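Local coordinates for protein enoyl CoA hydratase/isomerase (Crotonase) (Legionella pneumophila subsp. pneumophila, PDB 3I47) that is a crotonase-family protein that probably hydrates or isomerises enoyl-CoA thioesters, at residues N202-P205 with E206-K209; K221-D224 with E225-R229; H182-D186 with D187-E191; P148-V151 with R152-E156; K212-A215 with Q216-N220. All coordinates share one frame; numbering follows the deposited sequence.

How the contacts relate
Followed from the N terminus, the contacts come in the order 4, 3, 1, 5 and 2; all are local turns in series, and none nests in or crosses another. Contact 4 ends helix 147-154 and turns into helix 156-165. Contact 3 closes the turn from edge strand 182-184 into helix 189-201. Contact 1 then starts helix 205-218, contact 5 ends it about 16 Å further on, centre to centre, and contact 2 opens helix 225-240. Contacts 5 and 2 touch where L227 packs on Y217, joining two successive helices of the C-terminal helical region, whereas contacts 2 and 3 lie farthest apart, about 40 Å between centres.

Contact 1: N202-P205 with E206-K209; sequences NNAP and EAVK
The flat groups that meet here are the peptide units of A204 and P205, each taking a helical N-H at its oxygen. V208 N approaches A204 O nearly along the C=O axis at 2.9 Å. K209 N reaches P205 O at 3.2 Å, tilted 28° from that carbonyl's plane. Beside the A204 carbonyl lies a methyl: V208 CG2 is 3.3 Å from A204 O and 3.5 Å from N203 CB. With CG1 of V208 anti to its own backbone N (chi1 166°), CG2 is left facing back toward the start of the turn. This is the N-terminus of helix 205-218, with A204 as N-cap. P205 suits the first turn, because its nitrogen has no hydrogen to offer and its ring holds phi near the helical value. A204 has no side-chain acceptor to cap with; instead the carboxylate of E243, on helix 242-253, takes the N-H groups of E206 and A207. The two alanine methyls meet, A204 CB 3.9 Å from A207 CB. On the helix surface E206 bends at chi2 and K209 at chi3, which lets K209 NZ come within 3.4 Å of E206 OE2, a salt bridge whose hydrogen bond is weak. K209 is long enough to manage this while its methylenes fold over the P205 carbonyl, with K209 CG 3.4 Å from P205 O. A204 and P205 also pack on W259 from the C-terminal tail.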
loop_
_atom_site.group_PDB
_atom_site.type_symbol
_atom_site.label_atom_id
_atom_site.label_comp_id
_atom_site.label_asym_id
_atom_site.label_seq_id
_atom_site.Cartn_x
_atom_site.Cartn_y
_atom_site.Cartn_z
ATOM N N ASN A 202 -11.225 8.244 -10.941
ATOM C CA ASN A 202 -12.299 8.637 -11.855
ATOM C C ASN A 202 -13.274 7.522 -12.215
ATOM O O ASN A 202 -14.273 7.752 -12.914
ATOM C CB ASN A 202 -11.729 9.355 -13.081
ATOM C CG ASN A 202 -11.126 10.701 -12.722
ATOM O OD1 ASN A 202 -11.745 11.507 -12.016
ATOM N ND2 ASN A 202 -9.911 10.946 -13.181
ATOM N N ASN A 203 -13.017 6.316 -11.724
ATOM C CA ASN A 203 -14.013 5.256 -11.816
ATOM C C ASN A 203 -15.095 5.517 -10.762
ATOM O O ASN A 203 -14.880 6.279 -9.810
ATOM C CB ASN A 203 -13.376 3.872 -11.617
ATOM C CG ASN A 203 -12.426 3.478 -12.755
ATOM O OD1 ASN A 203 -11.494 2.680 -12.561
ATOM N ND2 ASN A 203 -12.649 4.036 -13.933
ATOM N N ALA A 204 -16.263 4.898 -10.929
ATOM C CA ALA A 204 -17.370 5.118 -9.990
ATOM C C ALA A 204 -16.943 4.788 -8.566
ATOM O O ALA A 204 -16.495 3.691 -8.286
ATOM C CB ALA A 204 -18.573 4.291 -10.391
ATOM N N PRO A 205 -17.065 5.759 -7.652
ATOM C CA PRO A 205 -16.413 5.597 -6.352
ATOM C C PRO A 205 -16.979 4.482 -5.481
ATOM O O PRO A 205 -16.207 3.750 -4.849
ATOM C CB PRO A 205 -16.596 6.971 -5.687
ATOM C CG PRO A 205 -17.721 7.608 -6.418
ATOM C CD PRO A 205 -17.619 7.107 -7.833
ATOM N N GLU A 206 -18.302 4.316 -5.463
ATOM C CA GLU A 206 -18.875 3.232 -4.669
ATOM C C GLU A 206 -18.537 1.879 -5.286
ATOM O O GLU A 206 -18.193 0.934 -4.570
ATOM C CB GLU A 206 -20.393 3.376 -4.503
ATOM C CG GLU A 206 -20.819 4.620 -3.698
ATOM C CD GLU A 206 -20.072 4.763 -2.376
ATOM O OE1 GLU A 206 -20.030 3.788 -1.585
ATOM O OE2 GLU A 206 -19.511 5.855 -2.125
ATOM N N ALA A 207 -18.626 1.799 -6.614
ATOM C CA ALA A 207 -18.292 0.570 -7.337
ATOM C C ALA A 207 -16.840 0.127 -7.077
ATOM O O ALA A 207 -16.583 -1.059 -6.880
ATOM C CB ALA A 207 -18.550 0.738 -8.836
ATOM N N VAL A 208 -15.919 1.089 -7.040
ATOM C CA VAL A 208 -14.501 0.803 -6.767
ATOM C C VAL A 208 -14.351 0.228 -5.357
ATOM O O VAL A 208 -13.740 -0.826 -5.165
ATOM C CB VAL A 208 -13.632 2.064 -6.958
ATOM C CG1 VAL A 208 -12.240 1.859 -6.359
ATOM C CG2 VAL A 208 -13.489 2.396 -8.419
ATOM N N LYS A 209 -14.945 0.897 -4.370
ATOM C CA LYS A 209 -14.886 0.399 -2.999
ATOM C C LYS A 209 -15.580 -0.949 -2.825
ATOM O O LYS A 209 -15.068 -1.834 -2.152
ATOM C CB LYS A 209 -15.449 1.444 -2.028
ATOM C CG LYS A 209 -14.603 2.707 -2.013
ATOM C CD LYS A 209 -15.034 3.654 -0.915
ATOM C CE LYS A 209 -16.259 4.437 -1.332
ATOM N NZ LYS A 209 -16.589 5.486 -0.330
#

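Contact 2: K221-D224 with E225-R229; sequences KKID and EELVR
L227 lays its CD2 methyl over the backbone just ahead of its own helix, 3.6 Å from K222 O and 4.1 Å from I223 CA. The setting is an N-capped start of helix 225-240: D224 is the N-cap, and its OD1 accepts from L227 N at 3.1 Å, a capping bond met nearly head-on. The cap depends on a chi1 of 57°, which tucks CG of D224 between the backbone N and the carbonyl carbon and so swings the carboxylate over the first turn. Aspartate suits the place because its short side chain can reach an amide of the helix's first turn, and its negative charge would interact favourably with the helix dipole. The main chain of D224 serves the helix too: V228 N hydrogen-bonds to D224 O, 3.0 Å away. Ahead of the cap, I223 is the centre of an inverse gamma turn, closed by a weak bond from D224 N to K222 O. Its branched chain lies against the leucine, I223 CG1 being 4.3 Å from L227 CD2. K221 CD comes loosely near L227 CD1, at 4.4 Å, while the lysine's ammonium turns to Y217, bonding to that residue's carbonyl and making a cation-pi contact with its ring. A water donates to D224 OD2 at 2.7 Å and, weakly, to E226 OE1 at 3.0 Å.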
loop_
_atom_site.group_PDB
_atom_site.type_symbol
_atom_site.label_atom_id
_atom_site.label_comp_id
_atom_site.label_asym_id
_atom_site.label_seq_id
_atom_site.Cartn_x
_atom_site.Cartn_y
_atom_site.Cartn_z
ATOM N N LYS A 221 -13.173 -18.597 -0.260
ATOM C CA LYS A 221 -14.486 -19.186 0.029
ATOM C C LYS A 221 -14.793 -20.277 -0.979
ATOM O O LYS A 221 -14.393 -20.182 -2.137
ATOM C CB LYS A 221 -15.600 -18.138 0.003
ATOM C CG LYS A 221 -15.593 -17.246 1.223
ATOM C CD LYS A 221 -16.873 -16.462 1.360
ATOM C CE LYS A 221 -16.951 -15.803 2.737
ATOM N NZ LYS A 221 -15.808 -14.881 2.990
ATOM N N LYS A 222 -15.501 -21.313 -0.529
ATOM C CA LYS A 222 -15.933 -22.391 -1.407
ATOM C C LYS A 222 -16.877 -21.827 -2.470
ATOM O O LYS A 222 -17.776 -21.046 -2.156
ATOM C CB LYS A 222 -16.624 -23.491 -0.592
ATOM C CG LYS A 222 -17.005 -24.727 -1.390
ATOM C CD LYS A 222 -17.723 -25.739 -0.520
ATOM C CE LYS A 222 -18.162 -26.932 -1.341
ATOM N NZ LYS A 222 -18.869 -27.950 -0.509
ATOM N N ILE A 223 -16.647 -22.205 -3.725
ATOM C CA ILE A 223 -17.519 -21.755 -4.815
ATOM C C ILE A 223 -18.684 -22.727 -4.930
ATOM O O ILE A 223 -18.641 -23.699 -5.693
ATOM C CB ILE A 223 -16.754 -21.563 -6.162
ATOM C CG1 ILE A 223 -15.586 -20.586 -5.975
ATOM C CG2 ILE A 223 -17.723 -21.089 -7.277
ATOM C CD1 ILE A 223 -14.654 -20.469 -7.186
ATOM N N ASP A 224 -19.713 -22.467 -4.135
ATOM C CA ASP A 224 -20.906 -23.295 -4.109
ATOM C C ASP A 224 -22.147 -22.484 -4.480
ATOM O O ASP A 224 -22.042 -21.299 -4.788
ATOM C CB ASP A 224 -21.071 -24.003 -2.744
ATOM C CG ASP A 224 -21.125 -23.034 -1.560
ATOM O OD1 ASP A 224 -21.308 -21.814 -1.755
ATOM O OD2 ASP A 224 -20.985 -23.510 -0.406
ATOM N N GLU A 225 -23.312 -23.123 -4.440
ATOM C CA GLU A 225 -24.549 -22.456 -4.848
ATOM C C GLU A 225 -24.868 -21.250 -3.970
ATOM O O GLU A 225 -25.345 -20.236 -4.473
ATOM C CB GLU A 225 -25.719 -23.444 -4.926
ATOM C CG GLU A 225 -25.499 -24.498 -6.017
ATOM C CD GLU A 225 -26.780 -25.094 -6.557
ATOM O OE1 GLU A 225 -27.513 -25.755 -5.782
ATOM O OE2 GLU A 225 -27.044 -24.917 -7.772
ATOM N N GLU A 226 -24.584 -21.351 -2.671
ATOM C CA GLU A 226 -24.714 -20.204 -1.766
ATOM C C GLU A 226 -23.936 -18.979 -2.267
ATOM O O GLU A 226 -24.480 -17.870 -2.317
ATOM C CB GLU A 226 -24.271 -20.577 -0.340
ATOM C CG GLU A 226 -24.476 -19.472 0.695
ATOM C CD GLU A 226 -24.135 -19.921 2.115
ATOM O OE1 GLU A 226 -22.940 -19.922 2.478
ATOM O OE2 GLU A 226 -25.071 -20.263 2.867
ATOM N N LEU A 227 -22.671 -19.178 -2.637
ATOM C CA LEU A 227 -21.835 -18.075 -3.094
ATOM C C LEU A 227 -22.322 -17.513 -4.429
ATOM O O LEU A 227 -22.324 -16.290 -4.629
ATOM C CB LEU A 227 -20.355 -18.483 -3.186
ATOM C CG LEU A 227 -19.386 -17.323 -3.462
ATOM C CD1 LEU A 227 -19.350 -16.342 -2.295
ATOM C CD2 LEU A 227 -17.983 -17.848 -3.756
ATOM N N VAL A 228 -22.738 -18.402 -5.331
ATOM C CA VAL A 228 -23.284 -17.970 -6.625
ATOM C C VAL A 228 -24.491 -17.036 -6.410
ATOM O O VAL A 228 -24.538 -15.936 -6.973
ATOM C CB VAL A 228 -23.672 -19.171 -7.518
ATOM C CG1 VAL A 228 -24.315 -18.692 -8.827
ATOM C CG2 VAL A 228 -22.445 -20.025 -7.817
ATOM N N ARG A 229 -25.430 -17.463 -5.563
ATOM C CA ARG A 229 -26.619 -16.662 -5.260
ATOM C C ARG A 229 -26.240 -15.329 -4.619
ATOM O O ARG A 229 -26.804 -14.287 -4.959
ATOM C CB ARG A 229 -27.580 -17.431 -4.343
ATOM C CG ARG A 229 -28.233 -18.641 -4.990
ATOM C CD ARG A 229 -29.360 -19.207 -4.121
ATOM N NE ARG A 229 -28.918 -19.566 -2.773
ATOM C CZ ARG A 229 -28.521 -20.785 -2.410
ATOM N NH1 ARG A 229 -28.498 -21.770 -3.294
ATOM N NH2 ARG A 229 -28.145 -21.016 -1.161
HETATM O O HOH W 1 -22.473 -22.752 1.691
#

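Contact 3: H182-D186 with D187-E191; sequences HCVPD and DTLLE
Apolar contact ties V184, at the end of edge strand 182-184, to L189, the first residue of helix 189-201, across a strand-to-helix connection that passes through a short 3-10 turn at D186 and D187. V184 CG2 touches L189 CD1 at 3.6 Å, and the two side chains cross at about a right angle. The leucine's CG lies anti to its backbone N (chi1 177°), which sends the branch back to the strand. Both residues are buried, and L189 also packs against I125 and M105 of neighbouring strands; branched aliphatic chains suit a buried place between strand and helix. The backbone bonds of the turn each span three residues, as a 3-10 turn requires. T188 N reaches P185 O at 3.2 Å from well above the carbonyl plane, 54° out of it; L189 N gives a weak bond to D186 O. P185 suits the bend out of the strand, since its ring fixes phi. Among polar side chains, the D186 carboxylate ties the turn to the residues just after strand 123-127: D186 OD1 hydrogen-bonds to T128 OG1 and D186 OD2 to S129 OG. T188, at the N-cap position, makes no side-chain capping bond here. Its hydroxyl lies instead alongside the proline, with T188 OG1 3.7 Å from P185 CB.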
loop_
_atom_site.group_PDB
_atom_site.type_symbol
_atom_site.label_atom_id
_atom_site.label_comp_id
_atom_site.label_asym_id
_atom_site.label_seq_id
_atom_site.Cartn_x
_atom_site.Cartn_y
_atom_site.Cartn_z
ATOM N N HIS A 182 3.359 -3.169 -11.334
ATOM C CA HIS A 182 3.815 -2.329 -12.431
ATOM C C HIS A 182 5.273 -1.991 -12.211
ATOM O O HIS A 182 5.677 -1.680 -11.090
ATOM C CB HIS A 182 3.024 -1.015 -12.482
ATOM C CG HIS A 182 1.550 -1.213 -12.611
ATOM N ND1 HIS A 182 0.926 -1.379 -13.828
ATOM C CD2 HIS A 182 0.579 -1.308 -11.670
ATOM C CE1 HIS A 182 -0.370 -1.552 -13.631
ATOM N NE2 HIS A 182 -0.606 -1.523 -12.332
ATOM N N CYS A 183 6.053 -2.046 -13.286
ATOM C CA CYS A 183 7.467 -1.739 -13.232
ATOM C C CYS A 183 7.706 -0.787 -14.398
ATOM O O CYS A 183 7.491 -1.149 -15.568
ATOM C CB CYS A 183 8.268 -3.038 -13.345
ATOM S SG CYS A 183 10.057 -2.860 -13.173
ATOM N N VAL A 184 8.099 0.441 -14.079
ATOM C CA VAL A 184 8.071 1.548 -15.044
ATOM C C VAL A 184 9.396 2.323 -15.041
ATOM O O VAL A 184 10.181 2.214 -14.090
ATOM C CB VAL A 184 6.865 2.491 -14.762
ATOM C CG1 VAL A 184 5.538 1.718 -14.855
ATOM C CG2 VAL A 184 7.008 3.131 -13.395
ATOM N N PRO A 185 9.686 3.096 -16.112
ATOM C CA PRO A 185 10.963 3.800 -16.184
ATOM C C PRO A 185 11.205 4.739 -15.009
ATOM O O PRO A 185 10.276 5.409 -14.555
ATOM C CB PRO A 185 10.842 4.595 -17.495
ATOM C CG PRO A 185 9.915 3.767 -18.327
ATOM C CD PRO A 185 8.893 3.296 -17.338
ATOM N N ASP A 186 12.451 4.769 -14.530
ATOM C CA ASP A 186 12.845 5.582 -13.372
ATOM C C ASP A 186 12.376 7.049 -13.428
ATOM O O ASP A 186 11.810 7.581 -12.463
ATOM C CB ASP A 186 14.377 5.578 -13.225
ATOM C CG ASP A 186 14.951 4.220 -12.800
ATOM O OD1 ASP A 186 14.201 3.256 -12.569
ATOM O OD2 ASP A 186 16.194 4.130 -12.685
ATOM N N ASP A 187 12.625 7.708 -14.553
ATOM C CA ASP A 187 12.440 9.155 -14.604
ATOM C C ASP A 187 10.983 9.553 -14.754
ATOM O O ASP A 187 10.663 10.741 -14.654
ATOM C CB ASP A 187 13.293 9.785 -15.703
ATOM C CG ASP A 187 14.783 9.677 -15.422
ATOM O OD1 ASP A 187 15.185 9.394 -14.265
ATOM O OD2 ASP A 187 15.561 9.882 -16.372
ATOM N N THR A 188 10.104 8.573 -14.983
ATOM C CA THR A 188 8.663 8.864 -15.078
ATOM C C THR A 188 7.790 8.090 -14.081
ATOM O O THR A 188 6.580 7.947 -14.260
ATOM C CB THR A 188 8.144 8.722 -16.513
ATOM O OG1 THR A 188 8.650 7.511 -17.087
ATOM C CG2 THR A 188 8.579 9.914 -17.351
ATOM N N LEU A 189 8.408 7.621 -12.998
ATOM C CA LEU A 189 7.684 6.895 -11.963
ATOM C C LEU A 189 6.542 7.731 -11.382
ATOM O O LEU A 189 5.408 7.245 -11.281
ATOM C CB LEU A 189 8.652 6.452 -10.853
ATOM C CG LEU A 189 8.045 5.736 -9.638
ATOM C CD1 LEU A 189 7.388 4.401 -10.036
ATOM C CD2 LEU A 189 9.127 5.492 -8.580
ATOM N N LEU A 190 6.845 8.976 -11.006
ATOM C CA LEU A 190 5.829 9.864 -10.448
ATOM C C LEU A 190 4.694 10.117 -11.436
ATOM O O LEU A 190 3.517 9.953 -11.102
ATOM C CB LEU A 190 6.465 11.198 -10.011
ATOM C CG LEU A 190 5.492 12.229 -9.425
ATOM C CD1 LEU A 190 4.799 11.697 -8.180
ATOM C CD2 LEU A 190 6.232 13.541 -9.100
ATOM N N GLU A 191 5.052 10.477 -12.665
ATOM C CA GLU A 191 4.048 10.778 -13.683
ATOM C C GLU A 191 3.139 9.573 -13.931
ATOM O O GLU A 191 1.914 9.708 -13.985
ATOM C CB GLU A 191 4.714 11.232 -14.987
ATOM C CG GLU A 191 5.385 12.613 -14.888
ATOM C CD GLU A 191 6.819 12.600 -14.333
ATOM O OE1 GLU A 191 7.488 13.638 -14.514
ATOM O OE2 GLU A 191 7.303 11.609 -13.717
#

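Contact 4: P148-V151 with R152-E156; sequences PYVV and RAIGE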
loop_
_atom_site.group_PDB
_atom_site.type_symbol
_atom_site.label_atom_id
_atom_site.label_comp_id
_atom_site.label_asym_id
_atom_site.label_seq_id
_atom_site.Cartn_x
_atom_site.Cartn_y
_atom_site.Cartn_z
ATOM N N PRO A 148 2.502 -11.025 7.644
ATOM C CA PRO A 148 1.202 -11.431 7.067
ATOM C C PRO A 148 0.933 -10.792 5.698
ATOM O O PRO A 148 0.382 -11.437 4.797
ATOM C CB PRO A 148 0.187 -10.948 8.108
ATOM C CG PRO A 148 0.985 -10.834 9.403
ATOM C CD PRO A 148 2.324 -10.325 8.928
ATOM N N TYR A 149 1.344 -9.544 5.537
ATOM C CA TYR A 149 1.124 -8.803 4.296
ATOM C C TYR A 149 2.015 -9.324 3.180
ATOM O O TYR A 149 1.558 -9.484 2.050
ATOM C CB TYR A 149 1.362 -7.309 4.543
ATOM C CG TYR A 149 0.591 -6.856 5.758
ATOM C CD1 TYR A 149 -0.771 -6.553 5.662
ATOM C CD2 TYR A 149 1.211 -6.771 7.011
ATOM C CE1 TYR A 149 -1.498 -6.157 6.789
ATOM C CE2 TYR A 149 0.488 -6.381 8.144
ATOM C CZ TYR A 149 -0.867 -6.078 8.014
ATOM O OH TYR A 149 -1.577 -5.684 9.124
ATOM N N VAL A 150 3.272 -9.613 3.507
ATOM C CA VAL A 150 4.195 -10.142 2.505
ATOM C C VAL A 150 3.729 -11.543 2.049
ATOM O O VAL A 150 3.678 -11.832 0.849
ATOM C CB VAL A 150 5.641 -10.201 3.042
ATOM C CG1 VAL A 150 6.559 -10.884 2.021
ATOM C CG2 VAL A 150 6.148 -8.777 3.365
ATOM N N VAL A 151 3.376 -12.397 3.003
ATOM C CA VAL A 151 2.939 -13.757 2.641
ATOM C C VAL A 151 1.664 -13.685 1.793
ATOM O O VAL A 151 1.547 -14.426 0.815
ATOM C CB VAL A 151 2.759 -14.646 3.879
ATOM C CG1 VAL A 151 2.077 -15.980 3.523
ATOM C CG2 VAL A 151 4.119 -14.905 4.541
ATOM N N ARG A 152 0.741 -12.782 2.136
ATOM C CA ARG A 152 -0.469 -12.599 1.317
ATOM C C ARG A 152 -0.133 -12.160 -0.113
ATOM O O ARG A 152 -0.715 -12.667 -1.079
ATOM C CB ARG A 152 -1.441 -11.609 1.966
ATOM C CG ARG A 152 -2.755 -11.482 1.189
ATOM C CD ARG A 152 -3.780 -10.702 1.980
ATOM N NE ARG A 152 -3.408 -9.295 2.126
ATOM C CZ ARG A 152 -4.108 -8.405 2.827
ATOM N NH1 ARG A 152 -5.220 -8.779 3.465
ATOM N NH2 ARG A 152 -3.697 -7.143 2.897
ATOM N N ALA A 153 0.806 -11.226 -0.243
ATOM C CA ALA A 153 1.149 -10.636 -1.538
ATOM C C ALA A 153 1.878 -11.586 -2.484
ATOM O O ALA A 153 1.526 -11.669 -3.670
ATOM C CB ALA A 153 1.953 -9.343 -1.337
ATOM N N ILE A 154 2.867 -12.311 -1.962
ATOM C CA ILE A 154 3.776 -13.102 -2.814
ATOM C C ILE A 154 3.678 -14.608 -2.561
ATOM O O ILE A 154 4.288 -15.398 -3.278
ATOM C CB ILE A 154 5.262 -12.623 -2.705
ATOM C CG1 ILE A 154 5.860 -12.957 -1.330
ATOM C CG2 ILE A 154 5.355 -11.108 -2.988
ATOM C CD1 ILE A 154 7.378 -12.710 -1.227
ATOM N N GLY A 155 2.903 -14.994 -1.559
ATOM C CA GLY A 155 2.739 -16.403 -1.216
ATOM C C GLY A 155 3.781 -16.899 -0.230
ATOM O O GLY A 155 4.893 -16.369 -0.146
ATOM N N GLU A 156 3.407 -17.940 0.513
ATOM C CA GLU A 156 4.262 -18.558 1.527
ATOM C C GLU A 156 5.621 -19.016 0.994
ATOM O O GLU A 156 6.642 -18.799 1.649
ATOM C CB GLU A 156 3.499 -19.718 2.184
ATOM C CG GLU A 156 4.233 -20.429 3.319
ATOM C CD GLU A 156 3.556 -21.735 3.740
ATOM O OE1 GLU A 156 2.344 -21.903 3.483
ATOM O OE2 GLU A 156 4.245 -22.590 4.337
HETATM O O HOH W 2 -0.782 -8.200 1.192
#
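Y149 and R152 cross obliquely, with the ring and guanidinium planes 77° apart: R152 NH2 sits at the edge of the tyrosine ring, near its plane, 4.1 Å from Y149 CD1. The arginine runs out with CG anti to its backbone N (chi1 -176°) and then bends at chi3, bringing its head back over the preceding turn. In the guanidinium plane a water accepts from R152 NE at 3.0 Å; it also lies 2.8 Å from Y149 O, placed to donate. V150 and I154 behave differently, lying side by side and pointing the same way, with V150 CG1 3.8 Å from I154 CD1. I154 places CG1 between its backbone N and carbonyl carbon, which presses it to 3.3 Å from V150 O. Such branched chains suit the inward side, where V150 meets F163 and A119 and I154 meets L162. The small A153 also touches A119, of helix 113-120. Along the backbone I154 N bonds to V150 O, and G155 N closes the last turn on V151 O at 2.8 Å, though strongly bent. G155 then leaves the helix with positive phi, where a side chain would jam against the preceding carbonyl. One helix thus ends and the next begins at a glycine, G155 following helix 147-154 and occupying the N-cap position of helix 156-165.

Contact 5: K212-A215 with Q216-N220; sequences KQLA and QYVAN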
loop_
_atom_site.group_PDB
_atom_site.type_symbol
_atom_site.label_atom_id
_atom_site.label_comp_id
_atom_site.label_asym_id
_atom_site.label_seq_id
_atom_site.Cartn_x
_atom_site.Cartn_y
_atom_site.Cartn_z
ATOM N N LYS A 212 -13.378 -3.741 -4.229
ATOM C CA LYS A 212 -12.332 -4.101 -3.274
ATOM C C LYS A 212 -12.897 -5.045 -2.224
ATOM O O LYS A 212 -12.308 -6.098 -1.957
ATOM C CB LYS A 212 -11.756 -2.850 -2.600
ATOM C CG LYS A 212 -10.675 -3.157 -1.572
ATOM C CD LYS A 212 -9.923 -1.895 -1.208
ATOM C CE LYS A 212 -8.887 -2.160 -0.140
ATOM N NZ LYS A 212 -8.021 -0.957 0.028
ATOM N N GLN A 213 -14.049 -4.685 -1.660
ATOM C CA GLN A 213 -14.706 -5.501 -0.635
ATOM C C GLN A 213 -15.066 -6.898 -1.178
ATOM O O GLN A 213 -14.885 -7.903 -0.490
ATOM C CB GLN A 213 -15.949 -4.776 -0.107
ATOM C CG GLN A 213 -16.554 -5.350 1.169
ATOM C CD GLN A 213 -17.863 -4.662 1.578
ATOM O OE1 GLN A 213 -18.153 -3.536 1.157
ATOM N NE2 GLN A 213 -18.654 -5.342 2.407
ATOM N N LEU A 214 -15.561 -6.923 -2.413
ATOM C CA LEU A 214 -15.943 -8.153 -3.105
ATOM C C LEU A 214 -14.772 -9.119 -3.272
ATOM O O LEU A 214 -14.892 -10.306 -2.954
ATOM C CB LEU A 214 -16.521 -7.782 -4.477
ATOM C CG LEU A 214 -16.824 -8.886 -5.500
ATOM C CD1 LEU A 214 -18.100 -9.574 -5.102
ATOM C CD2 LEU A 214 -16.939 -8.296 -6.894
ATOM N N ALA A 215 -13.643 -8.615 -3.779
ATOM C CA ALA A 215 -12.460 -9.459 -3.973
ATOM C C ALA A 215 -12.010 -10.054 -2.642
ATOM O O ALA A 215 -11.700 -11.235 -2.555
ATOM C CB ALA A 215 -11.328 -8.682 -4.628
ATOM N N GLN A 216 -12.001 -9.218 -1.605
ATOM C CA GLN A 216 -11.630 -9.649 -0.267
ATOM C C GLN A 216 -12.574 -10.725 0.272
ATOM O O GLN A 216 -12.132 -11.690 0.898
ATOM C CB GLN A 216 -11.610 -8.438 0.668
ATOM C CG GLN A 216 -10.485 -7.440 0.343
ATOM C CD GLN A 216 -10.629 -6.092 1.057
ATOM O OE1 GLN A 216 -11.741 -5.622 1.346
ATOM N NE2 GLN A 216 -9.497 -5.456 1.321
ATOM N N TYR A 217 -13.867 -10.568 -0.004
ATOM C CA TYR A 217 -14.899 -11.456 0.516
ATOM C C TYR A 217 -14.866 -12.832 -0.148
ATOM O O TYR A 217 -14.928 -13.864 0.532
ATOM C CB TYR A 217 -16.283 -10.828 0.345
ATOM C CG TYR A 217 -17.416 -11.719 0.806
ATOM C CD1 TYR A 217 -17.754 -11.808 2.154
ATOM C CD2 TYR A 217 -18.147 -12.478 -0.108
ATOM C CE1 TYR A 217 -18.799 -12.627 2.584
ATOM C CE2 TYR A 217 -19.183 -13.298 0.307
ATOM C CZ TYR A 217 -19.509 -13.365 1.656
ATOM O OH TYR A 217 -20.541 -14.179 2.070
ATOM N N VAL A 218 -14.763 -12.857 -1.472
ATOM C CA VAL A 218 -14.834 -14.138 -2.168
ATOM C C VAL A 218 -13.563 -14.973 -1.985
ATOM O O VAL A 218 -13.606 -16.198 -2.073
ATOM C CB VAL A 218 -15.210 -13.995 -3.681
ATOM C CG1 VAL A 218 -16.533 -13.240 -3.832
ATOM C CG2 VAL A 218 -14.095 -13.335 -4.485
ATOM N N ALA A 219 -12.440 -14.307 -1.713
ATOM C CA ALA A 219 -11.163 -15.000 -1.586
ATOM C C ALA A 219 -11.249 -16.162 -0.599
ATOM O O ALA A 219 -11.785 -16.019 0.503
ATOM C CB ALA A 219 -10.057 -14.023 -1.190
ATOM N N ASN A 220 -10.757 -17.322 -1.025
ATOM C CA ASN A 220 -10.708 -18.521 -0.168
ATOM C C ASN A 220 -12.070 -19.025 0.360
ATOM O O ASN A 220 -12.119 -19.780 1.338
ATOM C CB ASN A 220 -9.729 -18.313 1.009
ATOM C CG ASN A 220 -8.458 -17.568 0.603
ATOM O OD1 ASN A 220 -8.183 -16.465 1.094
ATOM N ND2 ASN A 220 -7.687 -18.159 -0.306
#
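Four successive i to i+4 bonds carry helix 205-218 to its end, from the straight Q216 N to K212 O (166°) to the longer A219 N to A215 O at 3.3 Å, after which A219 leaves helical angles. K212 and Q216 lie one turn apart, and their chains run obliquely across each other, the Q216 amide nitrogen beside the lysine methylenes: K212 CE is 3.7 Å and K212 CG 3.9 Å from Q216 NE2. Q216 keeps CG beside its own backbone N (chi1 -68°), which brings Q216 CG to 3.2 Å from K212 O. A long lysine suits this place, since its ammonium forms a salt bridge with D122 and hydrogen bonds with the carbonyls of S98 and K100. L214 CD1 meets V218 CG1 at 4.2 Å. V218 straddles the L214 carbonyl, both methyls, V218 CG1 and V218 CG2, being 3.5 Å from L214 O. L214 also touches L234, and the flat ring of Y217 stacks on Y230; L234 and Y230 belong to helix 225-240. The arrangement is a helix C-terminus packed against the next helix in the helical C-terminal region which, in related crotonases, takes part in oligomer assembly.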